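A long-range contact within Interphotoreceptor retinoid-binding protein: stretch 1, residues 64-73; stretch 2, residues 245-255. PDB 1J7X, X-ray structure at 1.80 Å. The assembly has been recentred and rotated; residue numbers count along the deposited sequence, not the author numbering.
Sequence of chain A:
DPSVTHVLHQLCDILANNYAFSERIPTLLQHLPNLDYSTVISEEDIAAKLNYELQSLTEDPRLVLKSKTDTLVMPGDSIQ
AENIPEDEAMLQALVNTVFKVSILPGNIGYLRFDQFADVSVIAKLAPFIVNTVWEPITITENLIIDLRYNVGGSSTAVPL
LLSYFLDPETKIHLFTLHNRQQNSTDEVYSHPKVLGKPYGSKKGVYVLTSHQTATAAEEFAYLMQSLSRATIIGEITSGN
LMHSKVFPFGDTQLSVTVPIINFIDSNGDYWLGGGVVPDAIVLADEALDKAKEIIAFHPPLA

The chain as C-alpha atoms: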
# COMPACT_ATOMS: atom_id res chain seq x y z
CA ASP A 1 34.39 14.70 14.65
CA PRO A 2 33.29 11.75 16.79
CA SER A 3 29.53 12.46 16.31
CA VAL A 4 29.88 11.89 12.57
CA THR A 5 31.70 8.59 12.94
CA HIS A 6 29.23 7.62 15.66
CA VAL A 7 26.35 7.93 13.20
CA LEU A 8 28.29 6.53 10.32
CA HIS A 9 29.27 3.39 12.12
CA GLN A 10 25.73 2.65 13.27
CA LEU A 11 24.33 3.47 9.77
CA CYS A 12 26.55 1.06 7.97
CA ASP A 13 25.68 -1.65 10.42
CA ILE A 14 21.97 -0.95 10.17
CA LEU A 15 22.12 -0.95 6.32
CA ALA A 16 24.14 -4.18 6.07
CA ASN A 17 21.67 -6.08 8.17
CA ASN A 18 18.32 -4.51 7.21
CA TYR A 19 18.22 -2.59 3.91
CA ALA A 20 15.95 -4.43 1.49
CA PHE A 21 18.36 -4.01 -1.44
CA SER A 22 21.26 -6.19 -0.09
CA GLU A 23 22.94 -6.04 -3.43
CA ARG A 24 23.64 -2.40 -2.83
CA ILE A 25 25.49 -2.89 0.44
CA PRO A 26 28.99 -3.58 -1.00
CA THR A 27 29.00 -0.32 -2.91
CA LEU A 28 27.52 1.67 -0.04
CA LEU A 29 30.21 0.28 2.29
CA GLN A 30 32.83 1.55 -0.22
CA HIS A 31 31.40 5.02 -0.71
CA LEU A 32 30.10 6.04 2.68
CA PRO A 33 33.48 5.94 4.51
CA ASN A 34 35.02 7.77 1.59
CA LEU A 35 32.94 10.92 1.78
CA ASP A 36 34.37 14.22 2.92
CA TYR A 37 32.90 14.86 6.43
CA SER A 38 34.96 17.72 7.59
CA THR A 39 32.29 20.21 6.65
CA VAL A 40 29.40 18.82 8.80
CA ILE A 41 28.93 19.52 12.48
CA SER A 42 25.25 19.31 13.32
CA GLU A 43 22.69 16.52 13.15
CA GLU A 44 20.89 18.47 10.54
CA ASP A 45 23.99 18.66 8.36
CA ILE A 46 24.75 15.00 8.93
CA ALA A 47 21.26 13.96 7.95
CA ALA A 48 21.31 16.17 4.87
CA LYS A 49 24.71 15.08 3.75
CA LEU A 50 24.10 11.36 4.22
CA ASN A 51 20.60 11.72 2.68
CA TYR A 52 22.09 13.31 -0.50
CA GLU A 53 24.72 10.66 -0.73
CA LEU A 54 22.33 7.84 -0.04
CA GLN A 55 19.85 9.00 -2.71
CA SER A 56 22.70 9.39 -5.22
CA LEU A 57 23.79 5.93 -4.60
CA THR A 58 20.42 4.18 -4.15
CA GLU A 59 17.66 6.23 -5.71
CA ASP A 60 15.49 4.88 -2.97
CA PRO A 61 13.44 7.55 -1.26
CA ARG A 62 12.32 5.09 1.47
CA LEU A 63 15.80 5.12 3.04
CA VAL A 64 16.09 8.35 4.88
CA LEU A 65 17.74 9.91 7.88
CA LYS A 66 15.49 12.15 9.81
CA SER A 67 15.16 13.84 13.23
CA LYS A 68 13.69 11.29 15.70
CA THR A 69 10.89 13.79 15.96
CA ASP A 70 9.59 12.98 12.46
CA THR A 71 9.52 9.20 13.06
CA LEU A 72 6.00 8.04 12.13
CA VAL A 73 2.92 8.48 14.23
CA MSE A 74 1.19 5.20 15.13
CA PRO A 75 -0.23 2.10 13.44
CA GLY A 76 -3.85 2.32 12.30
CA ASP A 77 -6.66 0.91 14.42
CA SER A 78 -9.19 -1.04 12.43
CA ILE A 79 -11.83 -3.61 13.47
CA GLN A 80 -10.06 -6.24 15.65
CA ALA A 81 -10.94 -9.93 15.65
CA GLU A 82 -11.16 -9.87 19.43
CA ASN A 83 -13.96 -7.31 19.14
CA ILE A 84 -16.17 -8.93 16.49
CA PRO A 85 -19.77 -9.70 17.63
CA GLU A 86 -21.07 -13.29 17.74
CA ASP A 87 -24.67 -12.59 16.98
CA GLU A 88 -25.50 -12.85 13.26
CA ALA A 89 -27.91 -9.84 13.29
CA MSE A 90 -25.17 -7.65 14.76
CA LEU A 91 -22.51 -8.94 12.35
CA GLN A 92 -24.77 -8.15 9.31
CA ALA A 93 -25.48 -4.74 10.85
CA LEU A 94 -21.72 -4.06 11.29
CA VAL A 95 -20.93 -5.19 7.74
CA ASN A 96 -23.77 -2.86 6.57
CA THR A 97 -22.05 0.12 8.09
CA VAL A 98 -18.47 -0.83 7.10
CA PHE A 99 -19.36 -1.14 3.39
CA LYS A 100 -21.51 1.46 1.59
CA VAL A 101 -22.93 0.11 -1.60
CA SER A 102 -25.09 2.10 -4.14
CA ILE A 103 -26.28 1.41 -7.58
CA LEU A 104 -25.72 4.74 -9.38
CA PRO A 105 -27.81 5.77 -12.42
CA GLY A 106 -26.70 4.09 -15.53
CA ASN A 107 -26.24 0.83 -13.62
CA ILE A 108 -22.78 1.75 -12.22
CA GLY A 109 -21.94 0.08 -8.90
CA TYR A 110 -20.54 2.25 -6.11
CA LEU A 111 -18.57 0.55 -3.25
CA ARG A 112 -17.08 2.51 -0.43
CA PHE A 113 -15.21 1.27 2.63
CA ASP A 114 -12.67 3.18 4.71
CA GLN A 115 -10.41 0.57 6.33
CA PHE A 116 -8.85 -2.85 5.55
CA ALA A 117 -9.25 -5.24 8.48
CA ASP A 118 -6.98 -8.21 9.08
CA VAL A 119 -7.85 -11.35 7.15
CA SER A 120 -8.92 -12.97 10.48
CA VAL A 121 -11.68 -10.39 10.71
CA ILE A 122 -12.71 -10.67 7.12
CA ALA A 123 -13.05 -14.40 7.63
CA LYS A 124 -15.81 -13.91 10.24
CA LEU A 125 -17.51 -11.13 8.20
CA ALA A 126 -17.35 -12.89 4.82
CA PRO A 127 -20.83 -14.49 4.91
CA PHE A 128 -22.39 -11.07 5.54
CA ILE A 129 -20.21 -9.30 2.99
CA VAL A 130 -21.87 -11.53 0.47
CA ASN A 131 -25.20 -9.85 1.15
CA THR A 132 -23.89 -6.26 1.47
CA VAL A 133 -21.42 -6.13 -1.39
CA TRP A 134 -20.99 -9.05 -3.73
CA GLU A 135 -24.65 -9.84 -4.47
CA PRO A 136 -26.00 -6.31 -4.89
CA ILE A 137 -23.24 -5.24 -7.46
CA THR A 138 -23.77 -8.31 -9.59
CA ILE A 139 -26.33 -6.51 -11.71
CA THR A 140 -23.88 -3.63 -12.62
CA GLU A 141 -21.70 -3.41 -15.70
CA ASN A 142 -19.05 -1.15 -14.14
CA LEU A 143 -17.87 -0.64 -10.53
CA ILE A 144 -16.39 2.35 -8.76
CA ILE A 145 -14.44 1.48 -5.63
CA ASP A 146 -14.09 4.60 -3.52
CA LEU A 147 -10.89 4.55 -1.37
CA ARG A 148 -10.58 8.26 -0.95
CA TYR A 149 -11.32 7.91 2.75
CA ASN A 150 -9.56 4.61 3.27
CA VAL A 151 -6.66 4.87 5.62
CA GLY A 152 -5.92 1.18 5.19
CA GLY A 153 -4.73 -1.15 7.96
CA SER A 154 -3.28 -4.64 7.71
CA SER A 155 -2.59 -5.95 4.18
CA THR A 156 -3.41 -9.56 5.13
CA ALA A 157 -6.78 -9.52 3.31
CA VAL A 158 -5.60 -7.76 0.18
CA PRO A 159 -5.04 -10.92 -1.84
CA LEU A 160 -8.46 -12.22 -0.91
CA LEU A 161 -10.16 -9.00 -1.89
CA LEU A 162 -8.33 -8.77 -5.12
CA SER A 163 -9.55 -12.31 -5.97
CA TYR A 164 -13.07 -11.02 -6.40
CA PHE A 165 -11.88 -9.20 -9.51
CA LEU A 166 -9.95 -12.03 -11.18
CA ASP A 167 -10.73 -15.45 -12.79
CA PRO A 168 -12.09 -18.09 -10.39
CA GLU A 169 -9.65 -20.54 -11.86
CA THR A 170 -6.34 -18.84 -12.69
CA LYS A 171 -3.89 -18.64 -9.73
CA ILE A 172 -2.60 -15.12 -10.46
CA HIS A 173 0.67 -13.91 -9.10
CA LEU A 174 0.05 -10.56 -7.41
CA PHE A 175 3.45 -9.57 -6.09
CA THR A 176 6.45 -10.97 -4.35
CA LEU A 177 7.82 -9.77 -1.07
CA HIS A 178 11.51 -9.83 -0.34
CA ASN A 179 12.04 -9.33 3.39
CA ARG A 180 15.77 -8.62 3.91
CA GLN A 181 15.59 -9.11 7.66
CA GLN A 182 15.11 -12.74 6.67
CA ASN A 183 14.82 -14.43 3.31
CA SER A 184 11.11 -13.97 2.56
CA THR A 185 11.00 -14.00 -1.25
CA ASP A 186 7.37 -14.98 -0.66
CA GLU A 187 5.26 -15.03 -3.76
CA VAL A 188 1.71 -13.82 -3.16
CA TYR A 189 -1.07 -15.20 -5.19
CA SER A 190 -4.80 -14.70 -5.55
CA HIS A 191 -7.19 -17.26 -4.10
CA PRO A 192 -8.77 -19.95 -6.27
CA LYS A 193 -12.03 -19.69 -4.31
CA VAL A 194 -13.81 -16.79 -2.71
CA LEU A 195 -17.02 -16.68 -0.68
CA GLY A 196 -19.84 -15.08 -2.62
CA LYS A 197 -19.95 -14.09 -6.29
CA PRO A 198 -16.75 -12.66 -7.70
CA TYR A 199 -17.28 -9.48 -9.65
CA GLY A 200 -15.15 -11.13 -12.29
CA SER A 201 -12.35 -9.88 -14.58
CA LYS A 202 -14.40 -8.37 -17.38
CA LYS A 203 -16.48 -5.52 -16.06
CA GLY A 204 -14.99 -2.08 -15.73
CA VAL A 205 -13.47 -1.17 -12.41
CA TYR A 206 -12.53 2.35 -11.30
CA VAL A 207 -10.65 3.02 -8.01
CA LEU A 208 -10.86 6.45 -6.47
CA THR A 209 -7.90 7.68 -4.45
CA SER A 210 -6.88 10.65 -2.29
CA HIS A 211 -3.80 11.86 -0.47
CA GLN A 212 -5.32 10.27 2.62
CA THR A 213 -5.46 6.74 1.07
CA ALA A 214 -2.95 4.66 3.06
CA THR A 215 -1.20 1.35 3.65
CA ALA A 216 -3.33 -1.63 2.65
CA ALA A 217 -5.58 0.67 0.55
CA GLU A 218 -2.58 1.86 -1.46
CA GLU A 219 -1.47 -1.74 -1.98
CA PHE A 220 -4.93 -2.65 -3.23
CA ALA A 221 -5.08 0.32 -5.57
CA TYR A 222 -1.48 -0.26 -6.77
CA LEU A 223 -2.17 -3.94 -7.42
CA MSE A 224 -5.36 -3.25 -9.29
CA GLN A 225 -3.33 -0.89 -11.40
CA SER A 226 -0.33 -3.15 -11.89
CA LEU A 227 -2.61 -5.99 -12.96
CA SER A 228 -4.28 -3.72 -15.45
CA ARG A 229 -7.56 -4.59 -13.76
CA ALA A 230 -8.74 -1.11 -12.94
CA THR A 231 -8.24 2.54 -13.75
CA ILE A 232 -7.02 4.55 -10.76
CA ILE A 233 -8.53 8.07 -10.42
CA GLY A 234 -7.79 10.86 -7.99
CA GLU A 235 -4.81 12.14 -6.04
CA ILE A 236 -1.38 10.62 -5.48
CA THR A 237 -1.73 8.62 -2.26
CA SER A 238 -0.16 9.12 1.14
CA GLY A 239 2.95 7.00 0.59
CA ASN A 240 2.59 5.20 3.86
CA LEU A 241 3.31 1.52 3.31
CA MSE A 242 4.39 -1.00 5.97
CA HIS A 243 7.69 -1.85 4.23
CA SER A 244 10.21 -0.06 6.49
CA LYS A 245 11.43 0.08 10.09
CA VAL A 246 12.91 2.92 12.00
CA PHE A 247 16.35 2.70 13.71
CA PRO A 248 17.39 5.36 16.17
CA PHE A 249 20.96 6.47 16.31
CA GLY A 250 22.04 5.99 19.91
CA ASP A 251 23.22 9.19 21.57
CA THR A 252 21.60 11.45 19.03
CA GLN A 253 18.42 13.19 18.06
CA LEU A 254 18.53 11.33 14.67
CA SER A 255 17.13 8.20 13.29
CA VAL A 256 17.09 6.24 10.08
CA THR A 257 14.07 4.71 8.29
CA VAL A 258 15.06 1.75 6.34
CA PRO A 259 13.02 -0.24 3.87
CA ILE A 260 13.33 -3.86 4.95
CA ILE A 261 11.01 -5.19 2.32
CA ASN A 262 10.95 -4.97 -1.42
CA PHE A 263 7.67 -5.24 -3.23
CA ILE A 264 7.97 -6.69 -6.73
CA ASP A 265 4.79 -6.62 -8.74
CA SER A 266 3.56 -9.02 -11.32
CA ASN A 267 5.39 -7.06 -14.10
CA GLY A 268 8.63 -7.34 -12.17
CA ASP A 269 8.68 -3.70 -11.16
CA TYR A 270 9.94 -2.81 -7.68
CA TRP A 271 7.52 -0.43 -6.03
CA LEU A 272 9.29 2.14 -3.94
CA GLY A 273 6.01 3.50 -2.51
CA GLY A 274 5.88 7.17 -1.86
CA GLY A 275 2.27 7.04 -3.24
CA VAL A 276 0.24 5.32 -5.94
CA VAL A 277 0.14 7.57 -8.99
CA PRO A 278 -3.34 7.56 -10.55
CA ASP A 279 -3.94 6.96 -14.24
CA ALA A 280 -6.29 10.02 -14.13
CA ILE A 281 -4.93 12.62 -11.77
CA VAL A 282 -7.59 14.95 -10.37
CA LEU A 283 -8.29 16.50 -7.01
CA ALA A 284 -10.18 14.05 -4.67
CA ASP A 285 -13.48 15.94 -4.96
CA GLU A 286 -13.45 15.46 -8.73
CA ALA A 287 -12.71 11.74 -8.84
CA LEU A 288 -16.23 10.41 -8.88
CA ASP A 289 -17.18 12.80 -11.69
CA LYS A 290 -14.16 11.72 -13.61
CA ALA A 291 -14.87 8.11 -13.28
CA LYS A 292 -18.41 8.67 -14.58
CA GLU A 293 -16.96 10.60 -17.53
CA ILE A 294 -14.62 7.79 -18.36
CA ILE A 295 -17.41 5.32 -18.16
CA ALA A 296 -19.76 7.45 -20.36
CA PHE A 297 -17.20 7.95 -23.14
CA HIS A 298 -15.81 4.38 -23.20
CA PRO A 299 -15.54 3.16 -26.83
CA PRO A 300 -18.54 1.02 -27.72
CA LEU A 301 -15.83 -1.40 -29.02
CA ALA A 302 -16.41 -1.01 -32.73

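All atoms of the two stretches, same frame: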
# COMPACT_ATOMS: atom_id res chain seq x y z
N VAL A 64 15.85 6.99 4.53
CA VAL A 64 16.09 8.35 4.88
C VAL A 64 16.39 8.63 6.36
O VAL A 64 15.77 8.04 7.27
CB VAL A 64 14.87 9.25 4.46
CG1 VAL A 64 13.61 8.62 4.93
CG2 VAL A 64 15.01 10.70 4.92
N LEU A 65 17.38 9.45 6.56
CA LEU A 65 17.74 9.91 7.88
C LEU A 65 16.89 11.08 8.22
O LEU A 65 16.75 12.03 7.43
CB LEU A 65 19.19 10.33 7.99
CG LEU A 65 20.23 9.18 8.09
CD1 LEU A 65 20.62 8.58 6.80
CD2 LEU A 65 21.59 9.70 8.77
N LYS A 66 16.34 11.04 9.42
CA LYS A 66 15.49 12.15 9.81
C LYS A 66 15.67 12.42 11.35
O LYS A 66 16.21 11.59 12.11
CB LYS A 66 14.03 11.80 9.60
CG LYS A 66 13.61 11.60 8.15
CD LYS A 66 12.10 11.35 8.11
CE LYS A 66 11.63 11.20 6.73
NZ LYS A 66 10.15 10.95 6.74
N SER A 67 15.14 13.56 11.77
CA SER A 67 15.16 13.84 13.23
C SER A 67 14.22 12.79 13.84
O SER A 67 13.28 12.41 13.20
CB SER A 67 14.66 15.27 13.46
OG SER A 67 14.26 15.40 14.80
N LYS A 68 14.50 12.28 15.03
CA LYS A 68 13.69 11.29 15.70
C LYS A 68 12.30 11.83 15.88
O LYS A 68 11.37 11.08 15.97
CB LYS A 68 14.27 10.91 17.05
CG LYS A 68 15.51 10.09 16.98
CD LYS A 68 16.01 9.67 18.39
CE LYS A 68 17.31 8.89 18.35
NZ LYS A 68 17.79 8.56 19.76
N THR A 69 12.17 13.14 15.84
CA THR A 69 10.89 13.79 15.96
C THR A 69 9.92 13.43 14.85
O THR A 69 8.74 13.27 15.11
CB THR A 69 11.10 15.31 16.00
OG1 THR A 69 11.53 15.67 17.32
CG2 THR A 69 9.79 15.99 15.84
N ASP A 70 10.42 13.30 13.61
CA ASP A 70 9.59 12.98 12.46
C ASP A 70 9.52 11.48 12.17
O ASP A 70 9.36 11.06 11.03
CB ASP A 70 10.13 13.70 11.23
CG ASP A 70 10.24 15.18 11.42
OD1 ASP A 70 9.20 15.81 11.75
OD2 ASP A 70 11.28 15.83 11.21
N THR A 71 9.58 10.66 13.21
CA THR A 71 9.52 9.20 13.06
C THR A 71 8.11 8.66 13.27
O THR A 71 7.72 8.34 14.41
CB THR A 71 10.38 8.54 14.12
OG1 THR A 71 9.99 9.04 15.42
CG2 THR A 71 11.84 8.91 13.92
N LEU A 72 7.37 8.57 12.16
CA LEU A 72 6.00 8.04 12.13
C LEU A 72 5.09 8.66 13.16
O LEU A 72 5.44 9.64 13.83
CB LEU A 72 6.00 6.51 12.33
CG LEU A 72 6.65 5.67 11.22
CD1 LEU A 72 6.81 4.22 11.69
CD2 LEU A 72 5.83 5.75 9.91
N VAL A 73 3.93 8.04 13.29
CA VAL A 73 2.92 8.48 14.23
C VAL A 73 2.49 7.27 15.04
O VAL A 73 2.91 7.14 16.18
CB VAL A 73 1.70 9.11 13.52
CG1 VAL A 73 1.21 8.21 12.38
CG2 VAL A 73 0.57 9.40 14.51
N LYS A 245 11.31 0.05 8.61
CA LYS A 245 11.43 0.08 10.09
C LYS A 245 12.35 1.27 10.41
O LYS A 245 13.20 1.67 9.58
CB LYS A 245 12.04 -1.23 10.58
CG LYS A 245 11.11 -2.43 10.42
CD LYS A 245 11.58 -3.69 11.18
CE LYS A 245 10.45 -4.73 11.43
NZ LYS A 245 10.89 -5.92 12.30
N VAL A 246 12.16 1.81 11.56
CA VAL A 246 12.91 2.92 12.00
C VAL A 246 13.98 2.47 12.99
O VAL A 246 13.70 1.68 13.90
CB VAL A 246 12.04 3.96 12.62
CG1 VAL A 246 12.84 5.19 13.02
CG2 VAL A 246 10.95 4.40 11.58
N PHE A 247 15.21 3.01 12.82
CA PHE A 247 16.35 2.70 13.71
C PHE A 247 16.95 3.97 14.26
O PHE A 247 17.42 4.80 13.54
CB PHE A 247 17.40 1.90 12.94
CG PHE A 247 16.89 0.60 12.35
CD1 PHE A 247 16.25 0.55 11.12
CD2 PHE A 247 17.16 -0.62 12.99
CE1 PHE A 247 15.74 -0.60 10.64
CE2 PHE A 247 16.76 -1.84 12.39
CZ PHE A 247 16.03 -1.82 11.23
N PRO A 248 16.91 4.15 15.57
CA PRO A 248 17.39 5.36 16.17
C PRO A 248 18.87 5.28 16.23
O PRO A 248 19.42 4.17 16.11
CB PRO A 248 16.76 5.32 17.59
CG PRO A 248 16.85 3.88 17.87
CD PRO A 248 16.36 3.24 16.56
N PHE A 249 19.50 6.42 16.20
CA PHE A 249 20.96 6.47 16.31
C PHE A 249 21.24 6.79 17.77
O PHE A 249 21.03 7.96 18.18
CB PHE A 249 21.58 7.57 15.44
CG PHE A 249 21.60 7.23 13.93
CD1 PHE A 249 22.38 6.21 13.46
CD2 PHE A 249 20.79 7.88 13.06
CE1 PHE A 249 22.34 5.84 12.13
CE2 PHE A 249 20.79 7.59 11.72
CZ PHE A 249 21.56 6.53 11.28
N GLY A 250 21.66 5.79 18.51
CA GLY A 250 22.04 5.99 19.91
C GLY A 250 22.88 7.24 20.09
O GLY A 250 23.75 7.59 19.23
N ASP A 251 22.55 7.97 21.17
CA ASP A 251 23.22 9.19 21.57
C ASP A 251 22.96 10.38 20.69
O ASP A 251 23.73 11.35 20.72
CB ASP A 251 24.75 8.93 21.68
CG ASP A 251 25.09 7.72 22.60
OD1 ASP A 251 25.00 6.53 22.16
OD2 ASP A 251 25.43 7.89 23.80
N THR A 252 21.87 10.33 19.92
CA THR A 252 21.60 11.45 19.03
C THR A 252 20.14 11.70 18.95
O THR A 252 19.38 10.91 19.42
CB THR A 252 22.04 11.15 17.61
OG1 THR A 252 21.05 10.31 16.99
CG2 THR A 252 23.42 10.38 17.59
N GLN A 253 19.79 12.80 18.32
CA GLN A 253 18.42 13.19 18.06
C GLN A 253 17.99 12.76 16.63
O GLN A 253 17.09 13.37 16.05
CB GLN A 253 18.29 14.72 18.16
CG GLN A 253 18.58 15.36 19.60
CD GLN A 253 17.64 14.89 20.68
OE1 GLN A 253 17.97 13.97 21.43
NE2 GLN A 253 16.46 15.52 20.77
N LEU A 254 18.74 11.82 16.07
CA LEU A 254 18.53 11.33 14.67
C LEU A 254 18.15 9.94 14.62
O LEU A 254 18.42 9.16 15.50
CB LEU A 254 19.80 11.47 13.80
CG LEU A 254 20.18 12.90 13.46
CD1 LEU A 254 21.51 12.88 12.66
CD2 LEU A 254 19.14 13.57 12.70
N SER A 255 17.47 9.58 13.53
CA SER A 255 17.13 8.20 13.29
C SER A 255 17.18 7.91 11.81
O SER A 255 17.29 8.89 10.97
CB SER A 255 15.76 7.89 13.82
OG SER A 255 14.85 8.52 12.96
O HOH W 1 14.38 8.63 9.80

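Two segments whose touching residues lie at least 174 positions apart in sequence meet here, in part as antiparallel strands, burying 542 Å² between them. The register is fixed by Lys 66 and Ser 255, a hydrogen-bonded pair with CA atoms 5.5 Å apart. Lys 66 N donates to Ser 255 O at 2.8 Å with an N-H...O angle of 163°, and Ser 255 N returns a bond to Lys 66 O at 2.8 Å and 160°; such short, nearly straight bonds are what a regular sheet provides. One step on, Ser 67 and Leu 254 form the non-hydrogen-bonded pair, and their CA atoms approach to 4.4 Å. There the backbone is served by a CA-H...O contact, Ser 67 CA to Gln 253 O at 3.4 Å. Gln 253 O also accepts a hydrogen bond from Lys 68 N at 3.0 Å and 168°, carrying the pairing past the end of the first strand.

Lys 68 has the largest area covered by the other stretch, 103 Å². Its CA-to-CB bond points sideways, but chi1 is m and the remaining chi angles are all t, so the extended chain reaches across stretch 2. CE lies 3.7 Å from Pro 248 CB, and NZ donates to Thr 252 O at 2.9 Å. That carbonyl belongs to the last residue of a type II turn, Phe 249 to Thr 252, which is braced internally by Thr 252 OG1 donating to Phe 249 O at 2.6 Å.

Ser 255, with 75 Å² covered, adds side-chain contacts to its backbone bonds. Its OG lies 3.2 Å from Thr 71 CG2, and a water hydrogen-bonded to OG at 3.2 Å donates to Val 64 O at 2.9 Å.

Leu 65, with 53 Å² covered, supplies an apolar contact: CD2 meets Phe 249 CE2 at 3.7 Å, oblique to the ring.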